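Local structure of CurD (Moorea producens 3L, 5KP7) at residues Val101-Ser107 / Leu163-Ile169. The protein probably acts as a hydroxymethylglutaryl-CoA synthase-like acyltransferase of the thiolase-like superfamily, and binds 4'-phosphopantetheine. The protein carries 3 engineered substitutions. Numbering follows the deposited sequence.
Sequences VITCSES and LVIATDI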
# COMPACT_ATOMS: atom_id res chain seq x y z
N VAL A 101 14.22 9.56 13.50
CA VAL A 101 13.90 9.35 12.09
C VAL A 101 13.76 7.84 11.89
O VAL A 101 14.72 7.10 12.12
CB VAL A 101 15.00 9.91 11.17
CG1 VAL A 101 14.72 9.56 9.73
CG2 VAL A 101 15.14 11.41 11.31
N ILE A 102 12.56 7.40 11.52
CA ILE A 102 12.29 6.00 11.23
C ILE A 102 11.99 5.87 9.76
O ILE A 102 11.02 6.48 9.25
CB ILE A 102 11.11 5.42 12.02
CG1 ILE A 102 11.31 5.67 13.53
CG2 ILE A 102 11.00 3.94 11.72
CD1 ILE A 102 10.21 5.08 14.40
N THR A 103 12.81 5.11 9.03
CA THR A 103 12.52 4.80 7.64
C THR A 103 11.86 3.44 7.59
O THR A 103 12.35 2.49 8.19
CB THR A 103 13.81 4.83 6.80
OG1 THR A 103 14.39 6.13 6.91
CG2 THR A 103 13.49 4.58 5.36
N CYS A 104 10.74 3.35 6.89
CA CYS A 104 9.92 2.13 6.84
C CYS A 104 9.94 1.65 5.42
O CYS A 104 9.52 2.39 4.50
CB CYS A 104 8.50 2.46 7.29
SG CYS A 104 8.45 3.16 8.97
N SER A 105 10.47 0.47 5.18
CA SER A 105 10.75 0.07 3.80
C SER A 105 10.92 -1.46 3.69
O SER A 105 11.31 -2.10 4.68
CB SER A 105 12.02 0.79 3.28
OG SER A 105 12.19 0.58 1.89
N GLU A 106 10.66 -1.97 2.50
CA GLU A 106 11.06 -3.32 2.10
C GLU A 106 11.98 -3.26 0.88
O GLU A 106 12.18 -4.27 0.19
CB GLU A 106 9.86 -4.24 1.91
CG GLU A 106 8.82 -3.75 0.91
CD GLU A 106 7.46 -4.39 1.17
OE1 GLU A 106 6.67 -3.86 1.97
OE2 GLU A 106 7.19 -5.42 0.57
N SER A 107 12.59 -2.09 0.67
CA SER A 107 13.46 -1.79 -0.47
C SER A 107 14.81 -1.32 0.03
O SER A 107 15.45 -0.41 -0.58
CB SER A 107 12.81 -0.67 -1.36
OG SER A 107 11.53 -1.02 -1.78
N LEU A 163 10.11 11.90 12.79
CA LEU A 163 9.84 11.90 11.37
C LEU A 163 9.81 10.45 10.90
O LEU A 163 10.80 9.73 11.05
CB LEU A 163 10.93 12.67 10.62
CG LEU A 163 10.84 12.81 9.11
CD1 LEU A 163 9.62 13.61 8.71
CD2 LEU A 163 12.13 13.43 8.56
N VAL A 164 8.67 10.03 10.37
CA VAL A 164 8.48 8.66 9.90
C VAL A 164 8.29 8.72 8.40
O VAL A 164 7.38 9.42 7.92
CB VAL A 164 7.24 8.01 10.56
CG1 VAL A 164 7.02 6.61 9.99
CG2 VAL A 164 7.38 7.96 12.08
N ILE A 165 9.14 8.03 7.64
CA ILE A 165 9.02 8.05 6.19
C ILE A 165 8.93 6.64 5.69
O ILE A 165 9.84 5.83 5.88
CB ILE A 165 10.19 8.76 5.46
CG1 ILE A 165 10.49 10.13 6.09
CG2 ILE A 165 9.88 8.90 3.98
CD1 ILE A 165 11.76 10.76 5.57
N ALA A 166 7.80 6.34 5.05
CA ALA A 166 7.59 5.07 4.38
C ALA A 166 7.98 5.28 2.91
O ALA A 166 7.47 6.19 2.25
CB ALA A 166 6.15 4.59 4.49
N THR A 167 8.94 4.50 2.44
CA THR A 167 9.49 4.64 1.09
C THR A 167 9.75 3.29 0.47
O THR A 167 10.32 2.41 1.12
CB THR A 167 10.80 5.50 1.10
OG1 THR A 167 11.26 5.63 -0.23
CG2 THR A 167 11.87 4.89 1.99
N ASP A 168 9.29 3.10 -0.77
CA ASP A 168 9.49 1.83 -1.47
C ASP A 168 9.49 2.05 -2.99
O ASP A 168 8.79 2.94 -3.49
CB ASP A 168 8.43 0.78 -1.07
CG ASP A 168 8.79 0.02 0.22
OD1 ASP A 168 9.85 -0.61 0.28
OD2 ASP A 168 7.98 0.06 1.17
N ILE A 169 10.31 1.26 -3.69
CA ILE A 169 10.35 1.25 -5.15
C ILE A 169 10.23 -0.19 -5.58
O ILE A 169 10.50 -1.09 -4.82
CB ILE A 169 11.65 1.87 -5.66
CG1 ILE A 169 11.64 3.34 -5.25
CG2 ILE A 169 11.83 1.68 -7.16
CD1 ILE A 169 12.86 4.04 -5.61
O HOH W 1 7.16 1.90 2.89
O HOH W 2 7.48 -1.48 3.34
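Asp168 OD1 is gripped by two donors on different lone pairs: the backbone N of Glu106 at 2.7 Å on the syn side, and Ser107 OG, also at 2.7 Å, on the anti side. Ser107 OG in turn accepts from Ile169 N. The neighbouring Ser105 OG takes the backbone N of Ser107 at 3.0 Å, closing an ST turn; its chi1 of -171°, setting OG opposite the backbone N, brings it 2.7 Å from Thr167 O. Asp168 OD2 receives Gly323 N, and two waters lie within hydrogen-bonding distance of it, one also near Cys104 O, the other also near Glu106 OE1. The two carboxylate planes stand 90° apart, and Glu106 OE2 forms a salt bridge with Arg227. Replacing Asp168 with an alanine is likely to leave Glu106 N and the Ser107 hydroxyl without their shared acceptor, and so let the turn Ser105-Ser107 shift.

Ahead of Ser105, the strands run parallel in register, their short axes 21° apart, Val101 beside Leu163 through Cys104 beside Ala166. The ladder's four backbone bonds include Cys104 N to Ile165 O at 2.8 Å. Cys104 SG touches Val164 CG1 at 3.9 Å, while Thr103 CG2 meets Thr167 CG2 at 3.8 Å.

This pair belongs to the mixed sheet of the thiolase-like fold, between strands 130-134 and 195-202, and its Glu106 end approaches the pantetheine pocket, that side chain being about 8 Å from the bound 4'-phosphopantetheine. Helix 115-123 packs on the face bearing Thr103 and Ile165, with helix 75-89 beside it against Ile165 and Thr167; helix 140-154 covers the other, against Ile102, Cys104 and Val164.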